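Antigen MTB48, Mycobacterial protein (Mycobacterium smegmatis, PDB 4WJ1) is exported by the ESX-1 type VII secretion system and is probably involved in DNA conjugation, at least in the recipient strain. Local coordinates at residues 58-72 / 115-127. Residues are numbered along the deposited sequence; the frame is centred on the assembly and turned at random.
Sequences ATFAAGDREGERIAA and GIPGPLAIPSMEY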
loop_
_atom_site.group_PDB
_atom_site.type_symbol
_atom_site.label_atom_id
_atom_site.label_comp_id
_atom_site.label_asym_id
_atom_site.label_seq_id
_atom_site.Cartn_x
_atom_site.Cartn_y
_atom_site.Cartn_z
ATOM N N ALA A 58 3.668 -4.640 -2.823
ATOM C CA ALA A 58 4.413 -4.708 -4.073
ATOM C C ALA A 58 4.368 -3.357 -4.791
ATOM O O ALA A 58 5.352 -2.926 -5.381
ATOM C CB ALA A 58 3.867 -5.797 -4.957
ATOM N N THR A 59 3.220 -2.696 -4.705
ATOM C CA THR A 59 3.009 -1.396 -5.326
ATOM C C THR A 59 3.892 -0.359 -4.652
ATOM O O THR A 59 4.495 0.481 -5.318
ATOM C CB THR A 59 1.522 -0.985 -5.245
ATOM O OG1 THR A 59 0.737 -1.921 -5.995
ATOM C CG2 THR A 59 1.292 0.409 -5.794
ATOM N N PHE A 60 3.990 -0.442 -3.328
ATOM C CA PHE A 60 4.820 0.481 -2.566
ATOM C C PHE A 60 6.267 0.311 -2.988
ATOM O O PHE A 60 7.013 1.277 -3.048
ATOM C CB PHE A 60 4.688 0.237 -1.060
ATOM C CG PHE A 60 3.294 0.432 -0.516
ATOM C CD1 PHE A 60 2.339 1.134 -1.232
ATOM C CD2 PHE A 60 2.947 -0.085 0.728
ATOM C CE1 PHE A 60 1.057 1.315 -0.730
ATOM C CE2 PHE A 60 1.674 0.092 1.241
ATOM C CZ PHE A 60 0.727 0.793 0.513
ATOM N N ALA A 61 6.670 -0.928 -3.262
ATOM C CA ALA A 61 8.045 -1.187 -3.690
ATOM C C ALA A 61 8.307 -0.528 -5.054
ATOM O O ALA A 61 9.413 -0.051 -5.310
ATOM C CB ALA A 61 8.328 -2.674 -3.760
ATOM N N ALA A 62 7.304 -0.520 -5.929
ATOM C CA ALA A 62 7.441 0.169 -7.209
ATOM C C ALA A 62 7.591 1.665 -6.949
ATOM O O ALA A 62 8.402 2.338 -7.588
ATOM C CB ALA A 62 6.257 -0.110 -8.104
ATOM N N GLY A 63 6.833 2.161 -5.973
ATOM C CA GLY A 63 6.908 3.545 -5.547
ATOM C C GLY A 63 8.311 3.932 -5.128
ATOM O O GLY A 63 8.843 4.952 -5.573
ATOM N N ASP A 64 8.916 3.106 -4.284
ATOM C CA ASP A 64 10.310 3.291 -3.881
ATOM C C ASP A 64 11.237 3.446 -5.082
ATOM O O ASP A 64 12.136 4.275 -5.067
ATOM C CB ASP A 64 10.788 2.116 -3.031
ATOM C CG ASP A 64 10.107 2.056 -1.657
ATOM O OD1 ASP A 64 9.553 3.084 -1.210
ATOM O OD2 ASP A 64 10.157 0.982 -1.013
ATOM N N ARG A 65 11.004 2.647 -6.119
ATOM C CA ARG A 65 11.848 2.657 -7.291
ATOM C C ARG A 65 11.777 4.042 -7.923
ATOM O O ARG A 65 12.794 4.635 -8.258
ATOM C CB ARG A 65 11.415 1.575 -8.283
ATOM C CG ARG A 65 12.102 1.671 -9.634
ATOM C CD ARG A 65 13.611 1.718 -9.465
ATOM N NE ARG A 65 14.154 0.456 -8.967
ATOM C CZ ARG A 65 14.258 -0.652 -9.694
ATOM N NH1 ARG A 65 13.852 -0.663 -10.954
ATOM N NH2 ARG A 65 14.766 -1.751 -9.167
ATOM N N GLU A 66 10.563 4.567 -8.029
ATOM C CA GLU A 66 10.346 5.880 -8.590
ATOM C C GLU A 66 11.035 7.003 -7.825
ATOM O O GLU A 66 11.552 7.944 -8.431
ATOM C CB GLU A 66 8.854 6.132 -8.692
ATOM C CG GLU A 66 8.217 5.198 -9.730
ATOM C CD GLU A 66 8.952 5.185 -11.104
ATOM O OE1 GLU A 66 9.608 6.200 -11.479
ATOM O OE2 GLU A 66 8.870 4.144 -11.810
ATOM N N GLY A 67 11.069 6.893 -6.505
ATOM C CA GLY A 67 11.721 7.902 -5.700
ATOM C C GLY A 67 13.188 7.906 -6.053
ATOM O O GLY A 67 13.796 8.960 -6.232
ATOM N N GLU A 68 13.743 6.707 -6.196
ATOM C CA GLU A 68 15.144 6.557 -6.561
ATOM C C GLU A 68 15.416 7.059 -7.974
ATOM O O GLU A 68 16.504 7.540 -8.250
ATOM C CB GLU A 68 15.565 5.098 -6.437
ATOM C CG GLU A 68 15.491 4.579 -5.013
ATOM C CD GLU A 68 15.469 3.070 -4.955
ATOM O OE1 GLU A 68 15.042 2.528 -3.910
ATOM O OE2 GLU A 68 15.880 2.437 -5.958
ATOM N N ARG A 69 14.429 6.938 -8.859
ATOM C CA ARG A 69 14.600 7.383 -10.234
ATOM C C ARG A 69 14.620 8.906 -10.309
ATOM O O ARG A 69 15.441 9.484 -11.019
ATOM C CB ARG A 69 13.504 6.813 -11.135
ATOM C CG ARG A 69 13.540 5.301 -11.221
ATOM C CD ARG A 69 12.566 4.754 -12.245
ATOM N NE ARG A 69 12.960 5.164 -13.583
ATOM C CZ ARG A 69 12.330 6.089 -14.299
ATOM N NH1 ARG A 69 11.254 6.694 -13.809
ATOM N NH2 ARG A 69 12.770 6.397 -15.510
ATOM N N ILE A 70 13.735 9.551 -9.554
ATOM C CA ILE A 70 13.736 11.001 -9.472
ATOM C C ILE A 70 15.068 11.480 -8.916
ATOM O O ILE A 70 15.643 12.438 -9.424
ATOM C CB ILE A 70 12.590 11.531 -8.605
ATOM C CG1 ILE A 70 11.248 11.182 -9.248
ATOM C CG2 ILE A 70 12.723 13.041 -8.393
ATOM C CD1 ILE A 70 10.079 11.858 -8.588
ATOM N N ALA A 71 15.575 10.793 -7.897
ATOM C CA ALA A 71 16.876 11.147 -7.323
ATOM C C ALA A 71 17.955 11.079 -8.386
ATOM O O ALA A 71 18.802 11.954 -8.484
ATOM C CB ALA A 71 17.239 10.227 -6.164
ATOM N N ALA A 72 17.921 10.018 -9.176
ATOM C CA ALA A 72 18.952 9.789 -10.160
ATOM C C ALA A 72 18.854 10.838 -11.266
ATOM O O ALA A 72 19.867 11.318 -11.769
ATOM C CB ALA A 72 18.837 8.385 -10.726
ATOM N N GLY A 115 21.474 5.832 -17.725
ATOM C CA GLY A 115 21.882 4.851 -16.724
ATOM C C GLY A 115 20.932 4.702 -15.550
ATOM O O GLY A 115 21.161 3.899 -14.646
ATOM N N ILE A 116 19.860 5.483 -15.559
ATOM C CA ILE A 116 18.851 5.454 -14.507
ATOM C C ILE A 116 17.983 4.203 -14.607
ATOM O O ILE A 116 17.476 3.884 -15.683
ATOM C CB ILE A 116 17.973 6.713 -14.595
ATOM C CG1 ILE A 116 18.817 7.939 -14.287
ATOM C CG2 ILE A 116 16.810 6.639 -13.661
ATOM C CD1 ILE A 116 18.056 9.214 -14.378
ATOM N N PRO A 117 17.814 3.484 -13.489
ATOM C CA PRO A 117 17.011 2.254 -13.428
ATOM C C PRO A 117 15.594 2.462 -13.942
ATOM O O PRO A 117 15.067 3.567 -13.851
ATOM C CB PRO A 117 16.985 1.917 -11.935
ATOM C CG PRO A 117 18.162 2.606 -11.372
ATOM C CD PRO A 117 18.376 3.840 -12.178
ATOM N N GLY A 118 14.979 1.409 -14.461
ATOM C CA GLY A 118 13.648 1.548 -15.017
ATOM C C GLY A 118 12.607 1.362 -13.935
ATOM O O GLY A 118 12.936 0.978 -12.804
ATOM N N PRO A 119 11.340 1.636 -14.274
ATOM C CA PRO A 119 10.236 1.350 -13.355
ATOM C C PRO A 119 10.294 -0.090 -12.874
ATOM O O PRO A 119 10.775 -0.958 -13.609
ATOM C CB PRO A 119 8.995 1.604 -14.208
ATOM C CG PRO A 119 9.460 2.609 -15.256
ATOM C CD PRO A 119 10.884 2.234 -15.541
ATOM N N LEU A 120 9.838 -0.330 -11.649
ATOM C CA LEU A 120 9.827 -1.673 -11.074
ATOM C C LEU A 120 8.565 -2.440 -11.489
ATOM O O LEU A 120 7.464 -1.886 -11.486
ATOM C CB LEU A 120 9.923 -1.601 -9.544
ATOM C CG LEU A 120 9.993 -2.946 -8.822
ATOM C CD1 LEU A 120 11.307 -3.646 -9.130
ATOM C CD2 LEU A 120 9.796 -2.798 -7.313
ATOM N N ALA A 121 8.730 -3.706 -11.863
ATOM C CA ALA A 121 7.589 -4.570 -12.159
ATOM C C ALA A 121 6.736 -4.803 -10.917
ATOM O O ALA A 121 7.261 -5.066 -9.831
ATOM C CB ALA A 121 8.058 -5.905 -12.720
ATOM N N ILE A 122 5.419 -4.714 -11.090
ATOM C CA ILE A 122 4.472 -5.058 -10.034
ATOM C C ILE A 122 3.819 -6.408 -10.355
ATOM O O ILE A 122 2.909 -6.490 -11.190
ATOM C CB ILE A 122 3.398 -3.963 -9.869
ATOM C CG1 ILE A 122 4.058 -2.593 -9.696
ATOM C CG2 ILE A 122 2.455 -4.281 -8.701
ATOM C CD1 ILE A 122 3.071 -1.472 -9.484
ATOM N N PRO A 123 4.292 -7.478 -9.693
ATOM C CA PRO A 123 3.898 -8.854 -10.017
ATOM C C PRO A 123 2.389 -9.048 -10.032
ATOM O O PRO A 123 1.675 -8.423 -9.250
ATOM C CB PRO A 123 4.533 -9.675 -8.892
ATOM C CG PRO A 123 4.731 -8.709 -7.793
ATOM C CD PRO A 123 5.109 -7.433 -8.473
ATOM N N SER A 124 1.913 -9.902 -10.932
ATOM C CA SER A 124 0.492 -10.203 -11.014
ATOM C C SER A 124 0.073 -11.156 -9.904
ATOM O O SER A 124 0.685 -12.205 -9.684
ATOM C CB SER A 124 0.154 -10.796 -12.371
ATOM O OG SER A 124 0.400 -9.849 -13.400
HETATM N N MSE A 125 -0.965 -10.767 -9.182
HETATM C CA MSE A 125 -1.540 -11.622 -8.158
HETATM C C MSE A 125 -3.024 -11.802 -8.464
HETATM O O MSE A 125 -3.754 -10.819 -8.613
HETATM C CB MSE A 125 -1.311 -11.013 -6.768
HETATM C CG MSE A 125 0.164 -10.926 -6.380
HETATM SE SE MSE A 125 0.685 -9.439 -5.215
HETATM C CE MSE A 125 0.623 -7.988 -6.502
ATOM N N GLU A 126 -3.469 -13.048 -8.604
ATOM C CA GLU A 126 -4.871 -13.256 -8.919
ATOM C C GLU A 126 -5.686 -13.131 -7.642
ATOM O O GLU A 126 -5.398 -13.772 -6.630
ATOM C CB GLU A 126 -5.124 -14.605 -9.605
ATOM C CG GLU A 126 -6.189 -14.489 -10.702
ATOM C CD GLU A 126 -7.030 -15.746 -10.880
ATOM O OE1 GLU A 126 -6.565 -16.842 -10.499
ATOM O OE2 GLU A 126 -8.165 -15.632 -11.397
ATOM N N TYR A 127 -6.695 -12.276 -7.705
ATOM C CA TYR A 127 -7.529 -11.979 -6.559
ATOM C C TYR A 127 -8.532 -13.109 -6.356
ATOM O O TYR A 127 -9.233 -13.508 -7.291
ATOM C CB TYR A 127 -8.228 -10.642 -6.767
ATOM C CG TYR A 127 -8.944 -10.085 -5.569
ATOM C CD1 TYR A 127 -8.235 -9.509 -4.514
ATOM C CD2 TYR A 127 -10.333 -10.104 -5.501
ATOM C CE1 TYR A 127 -8.889 -8.976 -3.419
ATOM C CE2 TYR A 127 -11.002 -9.581 -4.405
ATOM C CZ TYR A 127 -10.276 -9.022 -3.369
ATOM O OH TYR A 127 -10.944 -8.498 -2.287
HETATM O O HOH W 1 6.672 -4.656 -7.061
HETATM O O HOH W 2 8.351 1.725 -10.551
HETATM O O HOH W 3 14.957 4.864 -16.622
#
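R65 and R69, one turn apart on segment 58-72 of helix 40-96, hold the extended chain 115-127 by its carbonyl oxygens. R69 NE donates to P117 O at 2.7 Å, in both the guanidinium and carbonyl planes, while R65 NH1 donates to G118 O at 2.6 Å, tilted 20° off the carbonyl plane. R65, with CG anti to its backbone N (chi1 170°), bends at chi2 and chi3, folding the guanidinium between P117 CB over one face and L120 CD1 over the other. R69 NH1 also forms a salt bridge with E66, meeting the syn lone pair of OE1 at 2.9 Å; this and the P117 bond fix the group's rotation, and P119 CD lies over one face. The tight packing is beside alanines: A72 CB meets I116 CG1 at 3.6 Å, L120 CD2 presses on A61 O, and A62 CB touches CG1 and CD1 of I122. From the exposed P123 on, the fit is looser: A58 CB reaches P123 CD at 4.1 Å and CE of poorly ordered selenomethionine M125 at 4.2 Å. One water bridges A58 O and A121 O; another links L120 N, A62 O and E66 OE2. The linker runs back antiparallel along the PE-domain part of helix 40-96. E66 OE2 and R69 NH1 also hydrogen-bond S285 OG and I286 O, respectively; F60, pointing away from 115-127, turns another side of the helix to PPE-domain helices 154-178 and 187-230.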